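Local coordinates for cell division control protein Cdc48 (Mycobacterium smegmatis, PDB 5E7P) that probably binds and hydrolyses ATP as a member of the AAA family, with two P-loop ATPase modules in one chain, at residues Gly38-Pro44 against Ala68-Ala73; Ser20-Leu24 against Val46-Leu50; Gln237-Asp242 against Met279-Val283; Pro210-Arg214 against Glu296-Leu300. All coordinates share one frame; numbering follows the deposited sequence.

Overall arrangement
Contacts 1 and 2 belong to the N-terminal domain and contacts 3 and 4 to the first ATPase module, the two pairs coming in that order along the chain. Contacts 1 and 2 interlock: their segments alternate in sequence, their centres are about 12 Å apart, strand 39-42 runs on into helix 44-50, and side chains such as Leu42 and Leu24 touch. Contact 3 lies within the loop closed by contact 4; their centres are about 26 Å apart and they do not touch. Contacts 1 and 3, about 39 Å between centres, lie on opposite sides of the chain's centre. The first pair thus knits the N-terminal barrel, and the second packs the first ATPase module.

Contact 1 (Gly38-Pro44 against Ala68-Ala73); sequences GVVRLHP and AVAGVA
Strands 39-42 and 65-72 run parallel, pairing Val39 with Val69, Val40 with Ala70 and Arg41 with Gly71, and their bonding is almost wholly backbone. The amide of Val69 reaches Gly38 O, and Val40 N answers with a bond of 2.9 Å to Val69 O. Gly71 N then meets Val40 O at 2.8 Å, and Leu42 N approaches Gly71 O almost head-on, with a C=O...N angle of 172°. At the end of the pairing Ala73 N bonds to Leu42 O from well above the carbonyl plane, as segment 68-73 leaves its strand. Between these bonds, Arg41 CA points its hydrogen at Gly71 O.

One side chain adds a polar link. Arg41 bends at its second torsion (chi2 -72°), which folds the guanidinium back over the neighbouring strand; NH1 bonds to Val72 O at 2.9 Å, but the N-H...O angle of 130° makes this a slanted bond. Val39 CG1 lies over one face of the group, toward its rim. NH2 is held by a salt bridge to Asp34 and a bond to Thr464 O.

The apolar touches are small. Val40 CG1 meets Ala68 CB at 3.7 Å and Leu42 CD1 meets Ala70 CB at 4.0 Å, while the side chains of Pro44 and Val72 cross at about a right angle, touching through CG and CG1.

Arg41 also bonds through its backbone to Leu83 of strand 81-84, consistent with closure of the double-psi barrel of a Cdc48 N-terminal domain. The chemistry implies a register set by main-chain bonds, with a buried arginine whose charge is probably balanced by Asp34.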
loop_
_atom_site.group_PDB
_atom_site.type_symbol
_atom_site.label_atom_id
_atom_site.label_comp_id
_atom_site.label_asym_id
_atom_site.label_seq_id
_atom_site.Cartn_x
_atom_site.Cartn_y
_atom_site.Cartn_z
ATOM N N GLY A 38 18.862 4.215 -3.732
ATOM C CA GLY A 38 18.421 3.425 -2.598
ATOM C C GLY A 38 18.182 1.969 -2.945
ATOM O O GLY A 38 17.324 1.314 -2.355
ATOM N N VAL A 39 18.950 1.457 -3.900
ATOM C CA VAL A 39 18.763 0.090 -4.374
ATOM C C VAL A 39 20.048 -0.729 -4.297
ATOM O O VAL A 39 21.090 -0.316 -4.806
ATOM C CB VAL A 39 18.231 0.070 -5.827
ATOM C CG1 VAL A 39 18.287 -1.341 -6.401
ATOM C CG2 VAL A 39 16.811 0.630 -5.888
ATOM N N VAL A 40 19.966 -1.891 -3.656
ATOM C CA VAL A 40 21.082 -2.829 -3.608
ATOM C C VAL A 40 20.758 -4.075 -4.442
ATOM O O VAL A 40 19.663 -4.630 -4.344
ATOM C CB VAL A 40 21.439 -3.212 -2.150
ATOM C CG1 VAL A 40 20.214 -3.743 -1.415
ATOM C CG2 VAL A 40 22.577 -4.222 -2.116
ATOM N N ARG A 41 21.706 -4.497 -5.275
ATOM C CA ARG A 41 21.479 -5.615 -6.190
ATOM C C ARG A 41 21.877 -6.967 -5.590
ATOM O O ARG A 41 23.041 -7.203 -5.261
ATOM C CB ARG A 41 22.213 -5.385 -7.514
ATOM C CG ARG A 41 21.694 -4.214 -8.335
ATOM C CD ARG A 41 20.343 -4.528 -8.958
ATOM N NE ARG A 41 19.774 -3.368 -9.639
ATOM C CZ ARG A 41 18.510 -3.286 -10.047
ATOM N NH1 ARG A 41 17.676 -4.297 -9.845
ATOM N NH2 ARG A 41 18.077 -2.188 -10.654
ATOM N N LEU A 42 20.895 -7.853 -5.464
ATOM C CA LEU A 42 21.116 -9.177 -4.898
ATOM C C LEU A 42 20.722 -10.269 -5.884
ATOM O O LEU A 42 19.787 -10.104 -6.668
ATOM C CB LEU A 42 20.313 -9.341 -3.606
ATOM C CG LEU A 42 20.681 -8.422 -2.441
ATOM C CD1 LEU A 42 19.662 -8.538 -1.318
ATOM C CD2 LEU A 42 22.074 -8.751 -1.939
ATOM N N HIS A 43 21.442 -11.384 -5.843
ATOM C CA HIS A 43 21.089 -12.552 -6.636
ATOM C C HIS A 43 19.760 -13.100 -6.130
ATOM O O HIS A 43 19.475 -13.033 -4.936
ATOM C CB HIS A 43 22.181 -13.615 -6.516
ATOM C CG HIS A 43 22.089 -14.698 -7.545
ATOM N ND1 HIS A 43 21.245 -15.778 -7.417
ATOM C CD2 HIS A 43 22.739 -14.866 -8.723
ATOM C CE1 HIS A 43 21.376 -16.565 -8.471
ATOM N NE2 HIS A 43 22.276 -16.033 -9.277
ATOM N N PRO A 44 18.929 -13.626 -7.041
ATOM C CA PRO A 44 17.634 -14.197 -6.654
ATOM C C PRO A 44 17.750 -15.305 -5.608
ATOM O O PRO A 44 16.838 -15.478 -4.798
ATOM C CB PRO A 44 17.106 -14.772 -7.969
ATOM C CG PRO A 44 17.721 -13.912 -9.016
ATOM C CD PRO A 44 19.089 -13.559 -8.505
ATOM N N ALA A 68 18.571 -0.820 2.683
ATOM C CA ALA A 68 18.334 -0.508 1.282
ATOM C C ALA A 68 17.253 -1.417 0.714
ATOM O O ALA A 68 16.864 -2.400 1.344
ATOM C CB ALA A 68 19.622 -0.637 0.483
ATOM N N VAL A 69 16.769 -1.080 -0.477
ATOM C CA VAL A 69 15.749 -1.873 -1.150
ATOM C C VAL A 69 16.400 -2.955 -2.005
ATOM O O VAL A 69 17.285 -2.669 -2.815
ATOM C CB VAL A 69 14.848 -0.989 -2.039
ATOM C CG1 VAL A 69 13.846 -1.839 -2.818
ATOM C CG2 VAL A 69 14.132 0.054 -1.193
ATOM N N ALA A 70 15.965 -4.197 -1.823
ATOM C CA ALA A 70 16.527 -5.306 -2.585
ATOM C C ALA A 70 16.024 -5.311 -4.023
ATOM O O ALA A 70 14.836 -5.508 -4.278
ATOM C CB ALA A 70 16.226 -6.636 -1.914
ATOM N N GLY A 71 16.939 -5.086 -4.958
ATOM C CA GLY A 71 16.636 -5.212 -6.370
ATOM C C GLY A 71 17.365 -6.415 -6.934
ATOM O O GLY A 71 18.467 -6.737 -6.492
ATOM N N VAL A 72 16.753 -7.091 -7.901
ATOM C CA VAL A 72 17.358 -8.280 -8.487
ATOM C C VAL A 72 18.585 -7.924 -9.325
ATOM O O VAL A 72 18.530 -7.043 -10.185
ATOM C CB VAL A 72 16.349 -9.074 -9.340
ATOM C CG1 VAL A 72 17.042 -10.226 -10.053
ATOM C CG2 VAL A 72 15.215 -9.591 -8.469
ATOM N N ALA A 73 19.694 -8.608 -9.057
ATOM C CA ALA A 73 20.935 -8.375 -9.783
ATOM C C ALA A 73 20.834 -8.898 -11.207
ATOM O O ALA A 73 20.183 -9.912 -11.462
ATOM C CB ALA A 73 22.101 -9.029 -9.061
#

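Contact 2 (Ser20-Leu24 against Val46-Leu50); sequences SHLRL and VLAAL
In the N-terminal barrel, Leu22 and Leu24 of strand 22-28 lean on Val46 and Ala49 of helix 44-50, the short helix that follows strand 39-42. Leu22 CD1 does most of the touching, coming 4.0 Å from Ala49 CB and 4.1 Å from Val46 CG1; the Leu22 and Val46 side chains slide past each other in opposite directions. Leu24 and Val46 meet tip to tip instead, Leu24 CD1 lying 4.0 Å from Val46 CG2. Leu22 and Leu24 project from the same side of the strand, which is hydrogen-bonded to strand 98-104 through Leu22 with Val102 and Leu24 with Val100. The helix packs against these leucines in what is probably a double-psi barrel, as expected from the family. Toward its C-terminal end, Leu50 extends CD2 to within 3.8 Å of His21 CA, packing on main chain as well as on Leu22 CG. Ser20 supplies the polar link: OG, set between the backbone N and the carbonyl carbon (chi1 61°), gives its hydrogen to Leu50 O at 2.8 Å, approaching from the side at a C=O...O angle of 113° and tilted from the carbonyl plane. Beyond this patch, Met702 of helix 690-707 touches both Ser20 and Leu22.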
loop_
_atom_site.group_PDB
_atom_site.type_symbol
_atom_site.label_atom_id
_atom_site.label_comp_id
_atom_site.label_asym_id
_atom_site.label_seq_id
_atom_site.Cartn_x
_atom_site.Cartn_y
_atom_site.Cartn_z
ATOM N N SER A 20 16.904 -14.602 9.409
ATOM C CA SER A 20 17.863 -15.139 8.450
ATOM C C SER A 20 18.859 -14.067 8.009
ATOM O O SER A 20 18.543 -12.881 8.012
ATOM C CB SER A 20 17.139 -15.727 7.239
ATOM O OG SER A 20 16.391 -14.731 6.566
ATOM N N HIS A 21 20.061 -14.491 7.633
ATOM C CA HIS A 21 21.122 -13.558 7.275
ATOM C C HIS A 21 22.226 -14.255 6.488
ATOM O O HIS A 21 22.408 -15.467 6.593
ATOM C CB HIS A 21 21.720 -12.932 8.537
ATOM C CG HIS A 21 22.371 -13.928 9.445
ATOM N ND1 HIS A 21 21.660 -14.677 10.357
ATOM C CD2 HIS A 21 23.662 -14.315 9.561
ATOM C CE1 HIS A 21 22.489 -15.477 11.005
ATOM N NE2 HIS A 21 23.711 -15.276 10.541
ATOM N N LEU A 22 22.967 -13.479 5.703
ATOM C CA LEU A 22 24.074 -14.012 4.921
ATOM C C LEU A 22 25.210 -13.005 4.845
ATOM O O LEU A 22 24.979 -11.797 4.790
ATOM C CB LEU A 22 23.618 -14.354 3.504
ATOM C CG LEU A 22 22.709 -15.566 3.319
ATOM C CD1 LEU A 22 22.148 -15.583 1.911
ATOM C CD2 LEU A 22 23.485 -16.843 3.609
ATOM N N ARG A 23 26.440 -13.507 4.850
ATOM C CA ARG A 23 27.593 -12.665 4.583
ATOM C C ARG A 23 27.893 -12.725 3.094
ATOM O O ARG A 23 28.040 -13.808 2.529
ATOM C CB ARG A 23 28.810 -13.131 5.380
ATOM C CG ARG A 23 30.020 -12.218 5.244
ATOM C CD ARG A 23 31.310 -12.954 5.574
ATOM N NE ARG A 23 31.289 -13.530 6.916
ATOM C CZ ARG A 23 32.183 -14.403 7.369
ATOM N NH1 ARG A 23 33.173 -14.811 6.585
ATOM N NH2 ARG A 23 32.083 -14.875 8.606
ATOM N N LEU A 24 27.971 -11.563 2.456
ATOM C CA LEU A 24 28.268 -11.502 1.033
ATOM C C LEU A 24 29.446 -10.576 0.769
ATOM O O LEU A 24 29.897 -9.861 1.663
ATOM C CB LEU A 24 27.047 -11.018 0.245
ATOM C CG LEU A 24 25.772 -11.859 0.318
ATOM C CD1 LEU A 24 24.683 -11.231 -0.531
ATOM C CD2 LEU A 24 26.041 -13.284 -0.130
ATOM N N VAL A 46 19.782 -15.349 -3.138
ATOM C CA VAL A 46 19.885 -14.654 -1.860
ATOM C C VAL A 46 18.494 -14.268 -1.365
ATOM O O VAL A 46 18.167 -14.459 -0.195
ATOM C CB VAL A 46 20.767 -13.395 -1.967
ATOM C CG1 VAL A 46 20.790 -12.642 -0.644
ATOM C CG2 VAL A 46 22.174 -13.774 -2.393
ATOM N N LEU A 47 17.680 -13.734 -2.272
ATOM C CA LEU A 47 16.305 -13.367 -1.956
ATOM C C LEU A 47 15.524 -14.579 -1.465
ATOM O O LEU A 47 14.748 -14.489 -0.513
ATOM C CB LEU A 47 15.614 -12.764 -3.182
ATOM C CG LEU A 47 16.180 -11.461 -3.747
ATOM C CD1 LEU A 47 15.395 -11.035 -4.982
ATOM C CD2 LEU A 47 16.165 -10.361 -2.695
ATOM N N ALA A 48 15.740 -15.715 -2.119
ATOM C CA ALA A 48 15.078 -16.955 -1.736
ATOM C C ALA A 48 15.581 -17.458 -0.380
ATOM O O ALA A 48 14.793 -17.872 0.469
ATOM C CB ALA A 48 15.276 -18.011 -2.810
ATOM N N ALA A 49 16.895 -17.412 -0.182
ATOM C CA ALA A 49 17.508 -17.881 1.060
ATOM C C ALA A 49 17.113 -17.016 2.252
ATOM O O ALA A 49 16.959 -17.511 3.369
ATOM C CB ALA A 49 19.025 -17.922 0.918
ATOM N N LEU A 50 16.955 -15.721 2.007
ATOM C CA LEU A 50 16.579 -14.790 3.062
ATOM C C LEU A 50 15.078 -14.812 3.345
ATOM O O LEU A 50 14.632 -14.376 4.406
ATOM C CB LEU A 50 17.036 -13.374 2.714
ATOM C CG LEU A 50 18.549 -13.152 2.732
ATOM C CD1 LEU A 50 18.875 -11.706 2.381
ATOM C CD2 LEU A 50 19.134 -13.532 4.092
#

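Contact 3 (Gln237-Asp242 against Met279-Val283); sequences QAVKLD and MVRAV
Ala238 and Leu241 of helix 237-249 face Met279 and Val283 of helix 276-283, and the side-chain contacts between the two segments are apolar. The short segments cross at -48°, with their axes 10.1 Å apart at the closest.

Thioether packing comes first. Met279 runs straight out from its helix, CG anti to the backbone N (chi1 175°) and the second torsion extended too, which lays its sulfur on the small methyl of Ala238, SD to CB 3.7 Å. A bend at the last torsion then swings the terminal CE round to Leu241 CD2 at 3.9 Å.

The branched side chains make the second group. Val283 sets its two methyls on different neighbours: CG2 comes 4.0 Å from Ala238 CB, and CG1 touches both Leu241 CG, at 4.0 Å, and the backbone of Asp242 at CA, 3.8 Å away. Leu241 crosses both Met279 and Val283 at a slant. Asp242 lends its main chain and CB, while its OD2 forms a salt bridge with Arg246.

The setting is the P-loop module of the AAA fold. Helix 276-283 begins at Lys276, which with Thr278 binds ADP, and the nearest atoms of the Met279 side chain and that nucleotide are about 7 Å apart. Leu241 also reaches Ile364 of the central sheet, as does Val280, and Val231 covers Ala238 and Met279 from helix 228-232. With no hydrogen bond between these two segments, the fit of the helix behind the phosphate-binding loop against helix 237-249 rests here on apolar packing.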
loop_
_atom_site.group_PDB
_atom_site.type_symbol
_atom_site.label_atom_id
_atom_site.label_comp_id
_atom_site.label_asym_id
_atom_site.label_seq_id
_atom_site.Cartn_x
_atom_site.Cartn_y
_atom_site.Cartn_z
ATOM N N GLN A 237 -15.290 7.953 -7.924
ATOM C CA GLN A 237 -15.802 8.346 -6.619
ATOM C C GLN A 237 -15.807 9.866 -6.451
ATOM O O GLN A 237 -16.494 10.398 -5.580
ATOM C CB GLN A 237 -14.984 7.695 -5.499
ATOM C CG GLN A 237 -15.197 6.191 -5.346
ATOM C CD GLN A 237 -14.338 5.359 -6.288
ATOM O OE1 GLN A 237 -13.575 5.892 -7.096
ATOM N NE2 GLN A 237 -14.460 4.041 -6.183
ATOM N N ALA A 238 -15.038 10.555 -7.289
ATOM C CA ALA A 238 -14.979 12.013 -7.253
ATOM C C ALA A 238 -16.319 12.633 -7.648
ATOM O O ALA A 238 -16.673 13.718 -7.183
ATOM C CB ALA A 238 -13.869 12.520 -8.158
ATOM N N VAL A 239 -17.060 11.936 -8.504
ATOM C CA VAL A 239 -18.387 12.382 -8.919
ATOM C C VAL A 239 -19.339 12.403 -7.724
ATOM O O VAL A 239 -20.151 13.318 -7.575
ATOM C CB VAL A 239 -18.955 11.475 -10.038
ATOM C CG1 VAL A 239 -20.430 11.756 -10.272
ATOM C CG2 VAL A 239 -18.156 11.652 -11.327
ATOM N N LYS A 240 -19.226 11.396 -6.868
ATOM C CA LYS A 240 -20.098 11.281 -5.708
ATOM C C LYS A 240 -19.728 12.305 -4.637
ATOM O O LYS A 240 -20.600 12.866 -3.969
ATOM C CB LYS A 240 -20.052 9.858 -5.145
ATOM C CG LYS A 240 -21.038 9.608 -4.014
ATOM C CD LYS A 240 -21.163 8.130 -3.689
ATOM C CE LYS A 240 -22.041 7.399 -4.691
ATOM N NZ LYS A 240 -23.027 6.520 -3.994
ATOM N N LEU A 241 -18.430 12.548 -4.487
ATOM C CA LEU A 241 -17.941 13.550 -3.547
ATOM C C LEU A 241 -18.410 14.940 -3.961
ATOM O O LEU A 241 -18.816 15.747 -3.123
ATOM C CB LEU A 241 -16.414 13.510 -3.472
ATOM C CG LEU A 241 -15.736 14.551 -2.575
ATOM C CD1 LEU A 241 -16.254 14.457 -1.149
ATOM C CD2 LEU A 241 -14.222 14.391 -2.617
ATOM N N ASP A 242 -18.350 15.206 -5.261
ATOM C CA ASP A 242 -18.789 16.483 -5.804
ATOM C C ASP A 242 -20.282 16.680 -5.577
ATOM O O ASP A 242 -20.722 17.764 -5.200
ATOM C CB ASP A 242 -18.457 16.575 -7.294
ATOM C CG ASP A 242 -18.961 17.858 -7.925
ATOM O OD1 ASP A 242 -18.358 18.923 -7.672
ATOM O OD2 ASP A 242 -19.953 17.801 -8.682
ATOM N N MET A 279 -7.557 14.510 -5.457
ATOM C CA MET A 279 -8.975 14.445 -5.793
ATOM C C MET A 279 -9.777 15.487 -5.015
ATOM O O MET A 279 -10.651 16.149 -5.571
ATOM C CB MET A 279 -9.542 13.050 -5.516
ATOM C CG MET A 279 -11.048 12.960 -5.743
ATOM S SD MET A 279 -11.791 11.387 -5.279
ATOM C CE MET A 279 -11.801 11.520 -3.495
ATOM N N VAL A 280 -9.471 15.623 -3.729
ATOM C CA VAL A 280 -10.188 16.554 -2.862
ATOM C C VAL A 280 -9.976 18.002 -3.297
ATOM O O VAL A 280 -10.924 18.787 -3.358
ATOM C CB VAL A 280 -9.787 16.382 -1.381
ATOM C CG1 VAL A 280 -10.527 17.383 -0.506
ATOM C CG2 VAL A 280 -10.069 14.959 -0.915
ATOM N N ARG A 281 -8.732 18.349 -3.612
ATOM C CA ARG A 281 -8.419 19.692 -4.084
ATOM C C ARG A 281 -9.110 19.986 -5.414
ATOM O O ARG A 281 -9.601 21.095 -5.641
ATOM C CB ARG A 281 -6.906 19.877 -4.214
ATOM C CG ARG A 281 -6.147 19.570 -2.934
ATOM C CD ARG A 281 -4.688 19.993 -3.019
ATOM N NE ARG A 281 -3.963 19.631 -1.805
ATOM C CZ ARG A 281 -3.224 18.533 -1.670
ATOM N NH1 ARG A 281 -3.093 17.688 -2.686
ATOM N NH2 ARG A 281 -2.604 18.287 -0.522
ATOM N N ALA A 282 -9.151 18.984 -6.287
ATOM C CA ALA A 282 -9.790 19.129 -7.591
ATOM C C ALA A 282 -11.298 19.324 -7.463
ATOM O O ALA A 282 -11.884 20.172 -8.138
ATOM C CB ALA A 282 -9.484 17.928 -8.467
ATOM N N VAL A 283 -11.922 18.533 -6.594
ATOM C CA VAL A 283 -13.364 18.608 -6.380
ATOM C C VAL A 283 -13.767 19.935 -5.729
ATOM O O VAL A 283 -14.814 20.500 -6.043
ATOM C CB VAL A 283 -13.869 17.405 -5.540
ATOM C CG1 VAL A 283 -15.294 17.629 -5.052
ATOM C CG2 VAL A 283 -13.784 16.129 -6.353
#

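Contact 4 (Pro210-Arg214 against Glu296-Leu300); sequences PPTGR and EVGAL
Thr212 is the first residue of segment 210-214 to meet helix 294-299, laying its CB 3.6 Å from Glu296 OE1, with the two side chains crossing at about a right angle. Its OG1, set between the backbone N and the carbonyl carbon (chi1 59°), faces a water 3.0 Å away; the same water donates to Glu296 O at 2.7 Å, so the threonine is tied to the helix backbone through one solvent molecule. Leu300 CD2 packs on the Thr212 carbonyl oxygen at 3.6 Å.

Gly213 follows, and here the backbones come together, its CA only 4.0 Å from that of Val297. Its N-H points at Glu296 OE1 in a bond of 3.1 Å that is nearly straight, 168° at the hydrogen, and meets the oxygen on the anti side, 19° out of the carboxylate plane. The loop leads into strand 216-218, which pairs antiparallel with strand 289-293 at the edge of the mixed sheet of the first ATPase module, and helix 294-299 follows directly from that second strand. Gly213 has a positive phi, a conformation that in itself suits glycine. Its carbonyl oxygen accepts a bond from Ser308 OG of helix 302-319, while Val297 CG2 approaches it at 3.3 Å. Leu300 CD1 lies beside the same oxygen at 3.8 Å.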
loop_
_atom_site.group_PDB
_atom_site.type_symbol
_atom_site.label_atom_id
_atom_site.label_comp_id
_atom_site.label_asym_id
_atom_site.label_seq_id
_atom_site.Cartn_x
_atom_site.Cartn_y
_atom_site.Cartn_z
ATOM N N PRO A 210 11.615 27.689 8.535
ATOM C CA PRO A 210 10.233 28.189 8.576
ATOM C C PRO A 210 9.286 27.316 9.401
ATOM O O PRO A 210 9.487 26.104 9.483
ATOM C CB PRO A 210 9.817 28.165 7.102
ATOM C CG PRO A 210 11.084 28.391 6.368
ATOM C CD PRO A 210 12.146 27.675 7.160
ATOM N N PRO A 211 8.258 27.933 10.005
ATOM C CA PRO A 211 7.273 27.221 10.827
ATOM C C PRO A 211 6.447 26.235 10.008
ATOM O O PRO A 211 6.174 26.481 8.832
ATOM C CB PRO A 211 6.379 28.347 11.354
ATOM C CG PRO A 211 6.530 29.446 10.360
ATOM C CD PRO A 211 7.957 29.373 9.913
ATOM N N THR A 212 6.057 25.128 10.631
ATOM C CA THR A 212 5.278 24.099 9.955
ATOM C C THR A 212 3.975 23.821 10.698
ATOM O O THR A 212 3.778 24.281 11.823
ATOM C CB THR A 212 6.077 22.783 9.825
ATOM O OG1 THR A 212 6.449 22.312 11.128
ATOM C CG2 THR A 212 7.333 22.997 8.993
ATOM N N GLY A 213 3.086 23.065 10.061
ATOM C CA GLY A 213 1.851 22.643 10.694
ATOM C C GLY A 213 0.793 23.726 10.796
ATOM O O GLY A 213 -0.138 23.615 11.593
ATOM N N ARG A 214 0.934 24.775 9.991
ATOM C CA ARG A 214 -0.055 25.847 9.958
ATOM C C ARG A 214 -0.883 25.770 8.676
ATOM O O ARG A 214 -0.417 25.253 7.659
ATOM C CB ARG A 214 0.626 27.210 10.104
ATOM C CG ARG A 214 1.343 27.383 11.439
ATOM C CD ARG A 214 2.691 28.071 11.270
ATOM N NE ARG A 214 2.583 29.527 11.263
ATOM C CZ ARG A 214 2.912 30.306 12.289
ATOM N NH1 ARG A 214 3.376 29.766 13.409
ATOM N NH2 ARG A 214 2.783 31.622 12.197
ATOM N N GLU A 296 2.330 17.295 9.367
ATOM C CA GLU A 296 3.022 18.473 9.891
ATOM C C GLU A 296 2.415 18.953 11.205
ATOM O O GLU A 296 3.136 19.302 12.143
ATOM C CB GLU A 296 3.029 19.612 8.871
ATOM C CG GLU A 296 4.104 19.491 7.805
ATOM C CD GLU A 296 4.199 20.728 6.929
ATOM O OE1 GLU A 296 3.682 21.791 7.337
ATOM O OE2 GLU A 296 4.788 20.634 5.830
ATOM N N VAL A 297 1.088 18.963 11.270
ATOM C CA VAL A 297 0.392 19.368 12.485
ATOM C C VAL A 297 0.563 18.325 13.584
ATOM O O VAL A 297 0.818 18.669 14.738
ATOM C CB VAL A 297 -1.105 19.606 12.231
ATOM C CG1 VAL A 297 -1.783 20.101 13.500
ATOM C CG2 VAL A 297 -1.292 20.603 11.104
ATOM N N GLY A 298 0.435 17.054 13.217
ATOM C CA GLY A 298 0.602 15.960 14.161
ATOM C C GLY A 298 1.970 15.919 14.826
ATOM O O GLY A 298 2.117 15.376 15.923
ATOM N N ALA A 299 2.969 16.494 14.162
ATOM C CA ALA A 299 4.337 16.501 14.672
ATOM C C ALA A 299 4.583 17.640 15.660
ATOM O O ALA A 299 5.549 17.610 16.421
ATOM C CB ALA A 299 5.326 16.584 13.526
ATOM N N LEU A 300 3.713 18.644 15.634
ATOM C CA LEU A 300 3.838 19.794 16.524
ATOM C C LEU A 300 3.699 19.378 17.982
ATOM O O LEU A 300 3.104 18.342 18.286
ATOM C CB LEU A 300 2.775 20.844 16.198
ATOM C CG LEU A 300 2.876 21.562 14.855
ATOM C CD1 LEU A 300 1.705 22.511 14.685
ATOM C CD2 LEU A 300 4.195 22.306 14.753
HETATM O O HOH W 1 5.796 19.518 12.056
#